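Local coordinates for protein putative alpha/beta hydrolase (PDB 4RPC) that is a putative alpha/beta hydrolase that probably acts through a serine nucleophile, at residues A30-F38 against L169-I177; V207-Y215 against F236-V244. All coordinates share one frame; numbering follows the deposited sequence.

Interaction 1. Residues A30-F38 against L169-I177; sequences AGFYWQTCF and LQPLIYEHI
Tyr-33 and Tyr-174 both set CG anti to the backbone N (chi1 -170° and 173°), and this swings the two phenol rings into an offset stack. The stack joins the loop after strand 23-27 of this alpha/beta-hydrolase fold to the loop that leads into helix 179-191. The ring planes are 16° apart and the centroids 4.0 Å. CE1 of Tyr-174 sits over the centre of one face of the Tyr-33 ring, while CD1 of Trp-34 lies over the rim of the opposite face. Water 2 meets both phenol oxygens, though its bond to Tyr-174 OH is weak.

Beside the stack the backbones are tied directly. Tyr-174 N donates a nearly straight hydrogen bond of 2.7 Å to Gly-31 O, and Gly-31 N is hydrogen-bonded to His-59 NE2. At the positive phi of Gly-31 a side chain would press on the preceding carbonyl. CA of Phe-32 also makes a CA-H...O contact of 3.3 Å with Leu-172 O.

Phe-32 packs against Leu-172 and Ile-173. Leu-172 CB lies over one face of the Phe-32 ring, toward the rim, in a CH-pi contact 3.9 Å from the ring centroid. Ile-173 CD1 comes instead to the edge of that ring, and Ile-173 also packs on Phe-141 and Leu-145 of helix 130-145. Between the two segments water 1 accepts from Tyr-33 N, donates to Leu-172 O at 2.8 Å, and bonds Thr-36 OG1 at 2.9 Å.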
ATOM      1  N   ALA A  30      -0.904  -3.630   5.456  1.00 18.50           N
ATOM      2  CA  ALA A  30      -1.232  -4.436   6.623  1.00 18.73           C
ATOM      3  C   ALA A  30      -0.094  -4.429   7.639  1.00 19.70           C
ATOM      4  O   ALA A  30       1.039  -4.699   7.318  1.00 19.16           O
ATOM      5  CB  ALA A  30      -1.506  -5.872   6.201  1.00 19.20           C
ATOM      6  N   GLY A  31      -0.440  -4.171   8.892  1.00 20.62           N
ATOM      7  CA  GLY A  31       0.511  -4.117   9.990  1.00 21.22           C
ATOM      8  C   GLY A  31       1.215  -2.797  10.171  1.00 21.71           C
ATOM      9  O   GLY A  31       1.923  -2.650  11.153  1.00 24.39           O
ATOM     10  N   PHE A  32       1.066  -1.862   9.241  1.00 20.56           N
ATOM     11  CA  PHE A  32       1.817  -0.586   9.267  1.00 22.01           C
ATOM     12  C   PHE A  32       0.986   0.434  10.011  1.00 22.69           C
ATOM     13  O   PHE A  32      -0.104   0.099  10.488  1.00 22.03           O
ATOM     14  CB  PHE A  32       2.146  -0.102   7.852  1.00 21.24           C
ATOM     15  CG  PHE A  32       3.062  -1.016   7.084  1.00 22.46           C
ATOM     16  CD1 PHE A  32       3.620  -2.143   7.666  1.00 24.19           C
ATOM     17  CD2 PHE A  32       3.463  -0.678   5.790  1.00 23.67           C
ATOM     18  CE1 PHE A  32       4.545  -2.922   6.963  1.00 25.80           C
ATOM     19  CE2 PHE A  32       4.354  -1.466   5.080  1.00 24.82           C
ATOM     20  CZ  PHE A  32       4.877  -2.592   5.664  1.00 26.55           C
ATOM     21  N   TYR A  33       1.482   1.663  10.106  1.00 23.65           N
ATOM     22  CA  TYR A  33       0.783   2.720  10.776  1.00 26.08           C
ATOM     23  C   TYR A  33       0.896   3.981   9.970  1.00 26.82           C
ATOM     24  O   TYR A  33       1.951   4.292   9.489  1.00 29.74           O
ATOM     25  CB  TYR A  33       1.408   2.935  12.161  1.00 28.78           C
ATOM     26  CG  TYR A  33       0.641   3.856  13.070  1.00 31.13           C
ATOM     27  CD1 TYR A  33      -0.734   3.695  13.233  1.00 30.69           C
ATOM     28  CD2 TYR A  33       1.285   4.854  13.817  1.00 32.89           C
ATOM     29  CE1 TYR A  33      -1.469   4.503  14.087  1.00 32.76           C
ATOM     30  CE2 TYR A  33       0.561   5.675  14.677  1.00 36.02           C
ATOM     31  CZ  TYR A  33      -0.827   5.510  14.800  1.00 35.38           C
ATOM     32  OH  TYR A  33      -1.601   6.316  15.613  1.00 35.57           O
ATOM     33  N   TRP A  34      -0.183   4.722   9.850  1.00 28.26           N
ATOM     34  CA  TRP A  34      -0.234   5.904   9.010  1.00 29.20           C
ATOM     35  C   TRP A  34       0.865   6.913   9.346  1.00 32.59           C
ATOM     36  O   TRP A  34       1.431   7.491   8.438  1.00 34.68           O
ATOM     37  CB  TRP A  34      -1.589   6.590   9.124  1.00 31.05           C
ATOM     38  CG  TRP A  34      -1.773   7.383  10.405  1.00 35.13           C
ATOM     39  CD1 TRP A  34      -2.225   6.927  11.580  1.00 38.09           C
ATOM     40  CD2 TRP A  34      -1.492   8.783  10.593  1.00 38.55           C
ATOM     41  NE1 TRP A  34      -2.243   7.935  12.511  1.00 40.58           N
ATOM     42  CE2 TRP A  34      -1.807   9.094  11.919  1.00 40.46           C
ATOM     43  CE3 TRP A  34      -1.006   9.797   9.760  1.00 38.35           C
ATOM     44  CZ2 TRP A  34      -1.655  10.389  12.454  1.00 45.35           C
ATOM     45  CZ3 TRP A  34      -0.845  11.104  10.302  1.00 42.46           C
ATOM     46  CH2 TRP A  34      -1.170  11.374  11.630  1.00 42.72           C
ATOM     47  N   GLN A  35       1.200   7.062  10.627  1.00 33.27           N
ATOM     48  CA  GLN A  35       2.019   8.157  11.084  1.00 36.00           C
ATOM     49  C   GLN A  35       3.459   7.845  10.961  1.00 36.58           C
ATOM     50  O   GLN A  35       4.257   8.758  10.984  1.00 42.32           O
ATOM     51  CB  GLN A  35       1.696   8.513  12.528  1.00 41.22           C
ATOM     52  CG  GLN A  35       2.104   9.911  12.967  1.00 44.17           C
ATOM     53  CD  GLN A  35       1.685  10.173  14.395  1.00 48.73           C
ATOM     54  OE1 GLN A  35       1.674   9.269  15.220  1.00 52.92           O
ATOM     55  NE2 GLN A  35       1.343  11.412  14.700  1.00 51.87           N
ATOM     56  N   THR A  36       3.819   6.567  10.866  1.00 35.33           N
ATOM     57  CA  THR A  36       5.227   6.201  10.709  1.00 36.54           C
ATOM     58  C   THR A  36       5.588   5.771   9.313  1.00 33.13           C
ATOM     59  O   THR A  36       6.725   5.762   8.921  1.00 33.90           O
ATOM     60  CB  THR A  36       5.649   5.077  11.669  1.00 39.73           C
ATOM     61  OG1 THR A  36       4.902   3.896  11.410  1.00 40.05           O
ATOM     62  CG2 THR A  36       5.457   5.498  13.126  1.00 44.01           C
ATOM     63  N   CYS A  37       4.596   5.338   8.578  1.00 27.91           N
ATOM     64  CA  CYS A  37       4.783   4.894   7.216  1.00 26.18           C
ATOM     65  C   CYS A  37       5.243   6.044   6.303  1.00 24.85           C
ATOM     66  O   CYS A  37       6.127   5.872   5.494  1.00 23.43           O
ATOM     67  CB  CYS A  37       3.418   4.373   6.727  1.00 26.60           C
ATOM     68  SG  CYS A  37       3.641   3.233   5.404  1.00 30.24           S
ATOM     69  N   PHE A  38       4.618   7.210   6.484  1.00 23.81           N
ATOM     70  CA  PHE A  38       4.717   8.333   5.590  1.00 25.33           C
ATOM     71  C   PHE A  38       5.275   9.629   6.160  1.00 25.36           C
ATOM     72  O   PHE A  38       5.194  10.657   5.504  1.00 28.46           O
ATOM     73  CB  PHE A  38       3.289   8.591   5.037  1.00 24.61           C
ATOM     74  CG  PHE A  38       2.737   7.422   4.256  1.00 21.67           C
ATOM     75  CD1 PHE A  38       3.430   6.960   3.139  1.00 21.45           C
ATOM     76  CD2 PHE A  38       1.557   6.816   4.611  1.00 20.16           C
ATOM     77  CE1 PHE A  38       2.956   5.896   2.394  1.00 20.59           C
ATOM     78  CE2 PHE A  38       1.086   5.749   3.883  1.00 19.69           C
ATOM     79  CZ  PHE A  38       1.796   5.280   2.775  1.00 19.43           C
ATOM     80  N   LEU A 169      11.977  -3.888   7.868  1.00 29.84           N
ATOM     81  CA  LEU A 169      10.540  -3.964   8.082  1.00 28.93           C
ATOM     82  C   LEU A 169      10.132  -3.624   9.503  1.00 28.78           C
ATOM     83  O   LEU A 169       9.062  -3.098   9.746  1.00 27.27           O
ATOM     84  CB  LEU A 169      10.026  -5.402   7.744  1.00 28.62           C
ATOM     85  CG  LEU A 169      10.022  -5.790   6.259  1.00 28.77           C
ATOM     86  CD1 LEU A 169       9.546  -7.198   5.974  1.00 28.12           C
ATOM     87  CD2 LEU A 169       9.211  -4.808   5.421  1.00 28.37           C
ATOM     88  N   GLN A 170      10.973  -3.955  10.460  1.00 30.65           N
ATOM     89  CA  GLN A 170      10.614  -3.752  11.842  1.00 32.07           C
ATOM     90  C   GLN A 170      10.226  -2.310  12.110  1.00 31.95           C
ATOM     91  O   GLN A 170       9.283  -2.076  12.849  1.00 34.86           O
ATOM     92  CB  GLN A 170      11.747  -4.215  12.757  1.00 34.52           C
ATOM     93  CG  GLN A 170      11.354  -4.277  14.215  1.00 37.37           C
ATOM     94  CD  GLN A 170      12.520  -4.593  15.147  1.00 39.25           C
ATOM     95  OE1 GLN A 170      13.673  -4.574  14.783  1.00 44.77           O
ATOM     96  NE2 GLN A 170      12.201  -4.871  16.346  1.00 40.78           N
ATOM     97  N   PRO A 171      10.923  -1.327  11.498  1.00 31.36           N
ATOM     98  CA  PRO A 171      10.463   0.031  11.756  1.00 30.93           C
ATOM     99  C   PRO A 171       9.073   0.382  11.198  1.00 30.26           C
ATOM    100  O   PRO A 171       8.547   1.439  11.578  1.00 29.87           O
ATOM    101  CB  PRO A 171      11.488   0.924  11.016  1.00 31.77           C
ATOM    102  CG  PRO A 171      12.626   0.068  10.627  1.00 32.38           C
ATOM    103  CD  PRO A 171      12.220  -1.374  10.786  1.00 32.31           C
ATOM    104  N   LEU A 172       8.539  -0.406  10.240  1.00 28.15           N
ATOM    105  CA  LEU A 172       7.246  -0.123   9.667  1.00 28.62           C
ATOM    106  C   LEU A 172       6.096  -0.806  10.373  1.00 28.33           C
ATOM    107  O   LEU A 172       4.962  -0.452  10.150  1.00 29.76           O
ATOM    108  CB  LEU A 172       7.176  -0.555   8.191  1.00 27.86           C
ATOM    109  CG  LEU A 172       8.102   0.230   7.275  1.00 28.02           C
ATOM    110  CD1 LEU A 172       8.118  -0.390   5.886  1.00 27.89           C
ATOM    111  CD2 LEU A 172       7.644   1.675   7.231  1.00 28.08           C
ATOM    112  N   ILE A 173       6.372  -1.812  11.169  1.00 30.61           N
ATOM    113  CA  ILE A 173       5.309  -2.528  11.872  1.00 29.62           C
ATOM    114  C   ILE A 173       4.790  -1.667  13.005  1.00 29.40           C
ATOM    115  O   ILE A 173       5.534  -1.170  13.806  1.00 32.48           O
ATOM    116  CB  ILE A 173       5.812  -3.822  12.467  1.00 30.02           C
ATOM    117  CG1 ILE A 173       6.471  -4.704  11.409  1.00 31.40           C
ATOM    118  CG2 ILE A 173       4.664  -4.517  13.170  1.00 29.44           C
ATOM    119  CD1 ILE A 173       5.577  -5.090  10.229  1.00 31.69           C
ATOM    120  N   TYR A 174       3.491  -1.482  13.070  1.00 28.11           N
ATOM    121  CA  TYR A 174       2.905  -0.608  14.058  1.00 28.30           C
ATOM    122  C   TYR A 174       3.152  -1.266  15.398  1.00 29.30           C
ATOM    123  O   TYR A 174       2.828  -2.431  15.624  1.00 28.45           O
ATOM    124  CB  TYR A 174       1.397  -0.361  13.770  1.00 27.39           C
ATOM    125  CG  TYR A 174       0.626   0.415  14.825  1.00 26.83           C
ATOM    126  CD1 TYR A 174       1.141   1.548  15.417  1.00 28.24           C
ATOM    127  CD2 TYR A 174      -0.643  -0.013  15.216  1.00 27.57           C
ATOM    128  CE1 TYR A 174       0.437   2.224  16.405  1.00 29.01           C
ATOM    129  CE2 TYR A 174      -1.356   0.643  16.190  1.00 27.00           C
ATOM    130  CZ  TYR A 174      -0.838   1.750  16.760  1.00 28.54           C
ATOM    131  OH  TYR A 174      -1.615   2.374  17.681  1.00 28.18           O
ATOM    132  N   GLU A 175       3.737  -0.515  16.307  1.00 30.71           N
ATOM    133  CA  GLU A 175       4.199  -1.140  17.533  1.00 33.23           C
ATOM    134  C   GLU A 175       3.043  -1.587  18.446  1.00 30.67           C
ATOM    135  O   GLU A 175       3.243  -2.442  19.274  1.00 30.53           O
ATOM    136  CB  GLU A 175       5.227  -0.247  18.238  1.00 36.34           C
ATOM    137  CG  GLU A 175       4.649   0.993  18.838  1.00 40.80           C
ATOM    138  CD  GLU A 175       5.706   1.826  19.565  1.00 46.58           C
ATOM    139  OE1 GLU A 175       6.933   1.650  19.342  1.00 46.34           O
ATOM    140  OE2 GLU A 175       5.284   2.674  20.373  1.00 55.80           O
ATOM    141  N   HIS A 176       1.842  -1.055  18.254  1.00 29.24           N
ATOM    142  CA  HIS A 176       0.672  -1.450  19.064  1.00 29.74           C
ATOM    143  C   HIS A 176      -0.392  -2.208  18.302  1.00 27.06           C
ATOM    144  O   HIS A 176      -1.550  -2.276  18.729  1.00 25.86           O
ATOM    145  CB  HIS A 176       0.041  -0.233  19.715  1.00 31.85           C
ATOM    146  CG  HIS A 176       0.946   0.454  20.675  1.00 34.98           C
ATOM    147  ND1 HIS A 176       1.588  -0.220  21.697  1.00 38.24           N
ATOM    148  CD2 HIS A 176       1.320   1.750  20.775  1.00 36.05           C
ATOM    149  CE1 HIS A 176       2.326   0.636  22.381  1.00 38.92           C
ATOM    150  NE2 HIS A 176       2.176   1.837  21.841  1.00 38.33           N
ATOM    151  N   ILE A 177      -0.000  -2.774  17.162  1.00 25.90           N
ATOM    152  CA  ILE A 177      -0.941  -3.520  16.379  1.00 24.76           C
ATOM    153  C   ILE A 177      -1.336  -4.801  17.186  1.00 24.13           C
ATOM    154  O   ILE A 177      -0.549  -5.331  17.986  1.00 23.92           O
ATOM    155  CB  ILE A 177      -0.412  -3.841  14.991  1.00 24.08           C
ATOM    156  CG1 ILE A 177      -1.514  -4.407  14.084  1.00 23.44           C
ATOM    157  CG2 ILE A 177       0.706  -4.837  15.057  1.00 24.89           C
ATOM    158  CD1 ILE A 177      -2.541  -3.377  13.655  1.00 24.22           C
TER
HETATM  159  O   HOH W   1       4.266   2.107   9.274  1.00 36.40           O
HETATM  160  O   HOH W   2      -3.219   5.463  17.698  1.00 36.61           O
HETATM  161  O   HOH W   3       5.503   1.943  12.798  1.00 39.10           O

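Interaction 2. Residues V207-Y215 against F236-V244; sequences VLIGGNEIY and FPNRGHAEV
Gly-211 N donates to Phe-236 O at 2.7 Å. The bond is nearly straight, 172° at the hydrogen, with the donor tilted from the carbonyl plane. Arg-239 O receives Asn-212 N at 2.8 Å, with the donor above the carbonyl plane rather than on a lone pair. These bonds hold the type I turn Gly-210 to Glu-213 against the loop that carries His-241. The packing here is close: a side chain on Gly-210 would clash with Arg-239 O.

Next to the turn, strands 204-210 and 232-236 pair in parallel. Phe-236 N donates to Ile-209 O at 2.8 Å. The Phe-236 ring turns its edge to Leu-208, with CE2 3.9 Å from Leu-208 CB. Leu-255 of helix 249-259 touches both side chains.

This is the C-terminal end of the two strands, where alpha/beta hydrolases carry the acid and the histidine of their triad. Glu-213, His-241 and Ser-96 are arranged as such a triad would be, and probably form the active site. Glu-213 OE2 accepts from His-241 ND1 at 3.1 Å. The oxygen lies in the ring plane, but the nitrogen meets the carboxylate from 35° above its plane. A chi1 of -173° places the His-241 ring beside Glu-213, and the turn of the ring points ND1 at the acid and NE2 at Ser-96 OG, the latter a weak bond.

The other oxygen, Glu-213 OE1, takes Gly-210 N on its anti lone pair at 3.2 Å and so steadies the carboxylate. Without the carboxylate, as with an alanine here, His-241 ND1 would probably lose its acceptor and Gly-210 N its partner, and the ring would be freer to turn. Further out, the Asn-212 amide lies against the backbone of Asn-238. Glu-243 OE1 accepts from Gly-240 N at 2.7 Å.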
ATOM      1  N   VAL A 207       4.279   1.413 -11.414  1.00 26.86           N
ATOM      2  CA  VAL A 207       4.650   0.353 -10.486  1.00 26.61           C
ATOM      3  C   VAL A 207       6.098   0.497  -9.971  1.00 28.38           C
ATOM      4  O   VAL A 207       7.075   0.523 -10.772  1.00 27.89           O
ATOM      5  CB  VAL A 207       4.552  -0.985 -11.216  1.00 28.25           C
ATOM      6  CG1 VAL A 207       4.491  -2.158 -10.224  1.00 28.31           C
ATOM      7  CG2 VAL A 207       3.330  -1.004 -12.105  1.00 28.80           C
ATOM      8  N   LEU A 208       6.251   0.578  -8.654  1.00 28.39           N
ATOM      9  CA  LEU A 208       7.563   0.536  -8.034  1.00 30.36           C
ATOM     10  C   LEU A 208       7.877  -0.924  -7.657  1.00 32.58           C
ATOM     11  O   LEU A 208       7.077  -1.626  -7.022  1.00 33.38           O
ATOM     12  CB  LEU A 208       7.664   1.455  -6.831  1.00 29.92           C
ATOM     13  CG  LEU A 208       6.848   2.733  -6.825  1.00 30.33           C
ATOM     14  CD1 LEU A 208       7.548   3.819  -6.029  1.00 31.10           C
ATOM     15  CD2 LEU A 208       6.406   3.283  -8.154  1.00 31.25           C
ATOM     16  N   ILE A 209       9.048  -1.369  -8.091  1.00 34.25           N
ATOM     17  CA  ILE A 209       9.514  -2.730  -7.901  1.00 34.74           C
ATOM     18  C   ILE A 209      10.933  -2.690  -7.298  1.00 34.26           C
ATOM     19  O   ILE A 209      11.801  -2.011  -7.819  1.00 32.73           O
ATOM     20  CB  ILE A 209       9.571  -3.474  -9.267  1.00 37.43           C
ATOM     21  CG1 ILE A 209       8.177  -3.545  -9.927  1.00 36.85           C
ATOM     22  CG2 ILE A 209      10.163  -4.870  -9.076  1.00 38.24           C
ATOM     23  CD1 ILE A 209       8.164  -4.061 -11.347  1.00 38.05           C
ATOM     24  N   GLY A 210      11.127  -3.396  -6.188  1.00 34.26           N
ATOM     25  CA  GLY A 210      12.445  -3.640  -5.634  1.00 35.51           C
ATOM     26  C   GLY A 210      13.101  -4.775  -6.396  1.00 37.66           C
ATOM     27  O   GLY A 210      12.523  -5.856  -6.527  1.00 40.70           O
ATOM     28  N   GLY A 211      14.319  -4.547  -6.867  1.00 37.20           N
ATOM     29  CA  GLY A 211      15.054  -5.556  -7.618  1.00 37.93           C
ATOM     30  C   GLY A 211      15.334  -6.871  -6.911  1.00 36.86           C
ATOM     31  O   GLY A 211      15.612  -7.852  -7.541  1.00 36.71           O
ATOM     32  N   ASN A 212      15.332  -6.895  -5.598  1.00 36.99           N
ATOM     33  CA  ASN A 212      15.514  -8.167  -4.886  1.00 37.33           C
ATOM     34  C   ASN A 212      14.246  -8.965  -4.699  1.00 37.60           C
ATOM     35  O   ASN A 212      14.320 -10.128  -4.292  1.00 37.51           O
ATOM     36  CB  ASN A 212      16.157  -7.932  -3.520  1.00 36.57           C
ATOM     37  CG  ASN A 212      17.588  -7.500  -3.635  1.00 37.58           C
ATOM     38  OD1 ASN A 212      18.179  -7.581  -4.724  1.00 39.22           O
ATOM     39  ND2 ASN A 212      18.165  -7.058  -2.521  1.00 36.77           N
ATOM     40  N   GLU A 213      13.086  -8.338  -4.942  1.00 42.52           N
ATOM     41  CA  GLU A 213      11.805  -9.072  -4.920  1.00 43.96           C
ATOM     42  C   GLU A 213      11.799 -10.059  -6.055  1.00 45.05           C
ATOM     43  O   GLU A 213      11.673  -9.702  -7.224  1.00 46.59           O
ATOM     44  CB  GLU A 213      10.583  -8.165  -5.027  1.00 45.76           C
ATOM     45  CG  GLU A 213      10.424  -7.199  -3.858  1.00 48.20           C
ATOM     46  CD  GLU A 213       9.131  -6.381  -3.929  1.00 54.66           C
ATOM     47  OE1 GLU A 213       9.107  -5.301  -4.599  1.00 54.73           O
ATOM     48  OE2 GLU A 213       8.122  -6.826  -3.295  1.00 63.02           O
ATOM     49  N   ILE A 214      11.908 -11.318  -5.690  1.00 45.31           N
ATOM     50  CA  ILE A 214      11.974 -12.415  -6.661  1.00 46.66           C
ATOM     51  C   ILE A 214      10.819 -12.409  -7.666  1.00 44.73           C
ATOM     52  O   ILE A 214      11.024 -12.674  -8.824  1.00 45.34           O
ATOM     53  CB  ILE A 214      12.131 -13.747  -5.903  1.00 48.85           C
ATOM     54  CG1 ILE A 214      13.477 -13.690  -5.135  1.00 50.61           C
ATOM     55  CG2 ILE A 214      12.006 -14.957  -6.849  1.00 50.62           C
ATOM     56  CD1 ILE A 214      13.934 -14.996  -4.508  1.00 54.17           C
ATOM     57  N   TYR A 215       9.627 -12.029  -7.253  1.00 44.41           N
ATOM     58  CA  TYR A 215       8.494 -12.021  -8.173  1.00 46.57           C
ATOM     59  C   TYR A 215       7.937 -10.629  -8.298  1.00 46.23           C
ATOM     60  O   TYR A 215       6.750 -10.456  -8.577  1.00 49.33           O
ATOM     61  CB  TYR A 215       7.412 -13.015  -7.698  1.00 47.98           C
ATOM     62  CG  TYR A 215       7.984 -14.389  -7.460  1.00 50.53           C
ATOM     63  CD1 TYR A 215       8.494 -15.145  -8.528  1.00 54.47           C
ATOM     64  CD2 TYR A 215       8.060 -14.926  -6.165  1.00 52.18           C
ATOM     65  CE1 TYR A 215       9.043 -16.411  -8.325  1.00 57.47           C
ATOM     66  CE2 TYR A 215       8.602 -16.186  -5.945  1.00 54.76           C
ATOM     67  CZ  TYR A 215       9.091 -16.932  -7.025  1.00 58.36           C
ATOM     68  OH  TYR A 215       9.658 -18.182  -6.808  1.00 60.32           O
ATOM     69  N   PHE A 236      14.027  -0.407  -8.465  1.00 39.01           N
ATOM     70  CA  PHE A 236      15.008   0.079  -7.482  1.00 38.35           C
ATOM     71  C   PHE A 236      15.912  -1.082  -7.158  1.00 38.56           C
ATOM     72  O   PHE A 236      15.426  -2.120  -6.657  1.00 35.36           O
ATOM     73  CB  PHE A 236      14.292   0.615  -6.239  1.00 37.74           C
ATOM     74  CG  PHE A 236      13.440   1.809  -6.516  1.00 36.91           C
ATOM     75  CD1 PHE A 236      13.987   3.078  -6.490  1.00 39.82           C
ATOM     76  CD2 PHE A 236      12.097   1.668  -6.831  1.00 38.54           C
ATOM     77  CE1 PHE A 236      13.204   4.215  -6.757  1.00 40.17           C
ATOM     78  CE2 PHE A 236      11.299   2.791  -7.092  1.00 38.13           C
ATOM     79  CZ  PHE A 236      11.858   4.063  -7.062  1.00 38.54           C
ATOM     80  N   PRO A 237      17.213  -0.971  -7.508  1.00 39.79           N
ATOM     81  CA  PRO A 237      18.082  -2.145  -7.436  1.00 40.40           C
ATOM     82  C   PRO A 237      18.449  -2.441  -5.998  1.00 39.43           C
ATOM     83  O   PRO A 237      18.463  -1.514  -5.158  1.00 37.50           O
ATOM     84  CB  PRO A 237      19.338  -1.717  -8.207  1.00 44.94           C
ATOM     85  CG  PRO A 237      19.368  -0.210  -8.107  1.00 44.82           C
ATOM     86  CD  PRO A 237      17.955   0.263  -7.832  1.00 41.78           C
ATOM     87  N   ASN A 238      18.736  -3.716  -5.733  1.00 39.27           N
ATOM     88  CA  ASN A 238      19.090  -4.225  -4.412  1.00 39.22           C
ATOM     89  C   ASN A 238      18.130  -3.795  -3.355  1.00 36.28           C
ATOM     90  O   ASN A 238      18.560  -3.543  -2.219  1.00 35.48           O
ATOM     91  CB  ASN A 238      20.464  -3.768  -3.972  1.00 41.53           C
ATOM     92  CG  ASN A 238      21.502  -4.263  -4.855  1.00 44.67           C
ATOM     93  OD1 ASN A 238      21.541  -5.451  -5.101  1.00 47.03           O
ATOM     94  ND2 ASN A 238      22.330  -3.371  -5.400  1.00 46.35           N
ATOM     95  N   ARG A 239      16.849  -3.727  -3.719  1.00 34.39           N
ATOM     96  CA  ARG A 239      15.819  -3.340  -2.761  1.00 32.75           C
ATOM     97  C   ARG A 239      14.742  -4.441  -2.685  1.00 31.62           C
ATOM     98  O   ARG A 239      14.366  -5.035  -3.693  1.00 30.68           O
ATOM     99  CB  ARG A 239      15.223  -1.963  -3.095  1.00 31.80           C
ATOM    100  CG  ARG A 239      16.208  -0.774  -3.051  1.00 33.07           C
ATOM    101  CD  ARG A 239      16.742  -0.583  -1.637  1.00 34.08           C
ATOM    102  NE  ARG A 239      17.674   0.535  -1.535  1.00 35.25           N
ATOM    103  CZ  ARG A 239      18.991   0.436  -1.663  1.00 37.63           C
ATOM    104  NH1 ARG A 239      19.593  -0.740  -1.867  1.00 38.78           N
ATOM    105  NH2 ARG A 239      19.727   1.525  -1.552  1.00 38.35           N
ATOM    106  N   GLY A 240      14.312  -4.744  -1.458  1.00 30.59           N
ATOM    107  CA  GLY A 240      13.204  -5.670  -1.250  1.00 29.52           C
ATOM    108  C   GLY A 240      11.862  -5.012  -0.983  1.00 27.02           C
ATOM    109  O   GLY A 240      11.680  -3.812  -1.140  1.00 25.43           O
ATOM    110  N   HIS A 241      10.911  -5.823  -0.563  1.00 26.61           N
ATOM    111  CA  HIS A 241       9.538  -5.373  -0.354  1.00 26.52           C
ATOM    112  C   HIS A 241       9.501  -4.231   0.633  1.00 24.85           C
ATOM    113  O   HIS A 241       9.944  -4.361   1.766  1.00 24.04           O
ATOM    114  CB  HIS A 241       8.711  -6.534   0.198  1.00 29.30           C
ATOM    115  CG  HIS A 241       7.243  -6.263   0.306  1.00 30.28           C
ATOM    116  ND1 HIS A 241       6.387  -6.388  -0.757  1.00 31.05           N
ATOM    117  CD2 HIS A 241       6.473  -5.937   1.371  1.00 32.17           C
ATOM    118  CE1 HIS A 241       5.147  -6.161  -0.361  1.00 32.11           C
ATOM    119  NE2 HIS A 241       5.176  -5.881   0.927  1.00 32.95           N
ATOM    120  N   ALA A 242       9.011  -3.088   0.171  1.00 24.41           N
ATOM    121  CA  ALA A 242       8.908  -1.875   0.996  1.00 24.46           C
ATOM    122  C   ALA A 242      10.239  -1.300   1.519  1.00 25.64           C
ATOM    123  O   ALA A 242      10.207  -0.463   2.407  1.00 25.87           O
ATOM    124  CB  ALA A 242       7.952  -2.152   2.168  1.00 24.50           C
ATOM    125  N   GLU A 243      11.400  -1.739   0.988  1.00 26.80           N
ATOM    126  CA  GLU A 243      12.720  -1.236   1.442  1.00 28.71           C
ATOM    127  C   GLU A 243      12.945   0.277   1.091  1.00 28.64           C
ATOM    128  O   GLU A 243      13.466   1.068   1.927  1.00 28.58           O
ATOM    129  CB  GLU A 243      13.857  -2.085   0.850  1.00 30.85           C
ATOM    130  CG  GLU A 243      15.209  -1.747   1.436  1.00 33.34           C
ATOM    131  CD  GLU A 243      16.285  -2.797   1.203  1.00 36.45           C
ATOM    132  OE1 GLU A 243      16.066  -3.786   0.429  1.00 36.34           O
ATOM    133  OE2 GLU A 243      17.408  -2.601   1.793  1.00 40.06           O
ATOM    134  N   VAL A 244      12.518   0.677  -0.096  1.00 27.47           N
ATOM    135  CA  VAL A 244      12.603   2.078  -0.477  1.00 28.86           C
ATOM    136  C   VAL A 244      11.763   2.934   0.464  1.00 28.67           C
ATOM    137  O   VAL A 244      12.164   4.020   0.864  1.00 28.52           O
ATOM    138  CB  VAL A 244      12.116   2.318  -1.923  1.00 29.92           C
ATOM    139  CG1 VAL A 244      12.302   3.788  -2.287  1.00 31.38           C
ATOM    140  CG2 VAL A 244      12.929   1.504  -2.935  1.00 30.98           C
TER
HETATM  141  O   HOH W   4      17.174  -6.142   0.318  1.00 33.89           O
HETATM  142  O   HOH W   5       7.829  -3.001  -2.353  1.00 35.99           O

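How the interactions relate
Interaction 1 closes before interaction 2 opens along the chain, and their centres are about 19 Å apart. Both lie in one alpha/beta-hydrolase domain. Interaction 2 is built on strands 204-210 and 232-236, the latter an outermost strand of the sheet. Interaction 1 joins the loop after strand 23-27 to the chain between helices 165-169 and 179-191. The two meet through packing: Leu-169 CD2 lies 3.8 Å from His-241 O, and Leu-172 CD1 lies 4.1 Å from Ala-242 O. Leu-172 and Cys-37 also touch helix 243-247, which follows His-241. Segment 169-177 therefore borders the loop of the probable catalytic histidine, and Phe-32 lies near the likely triad.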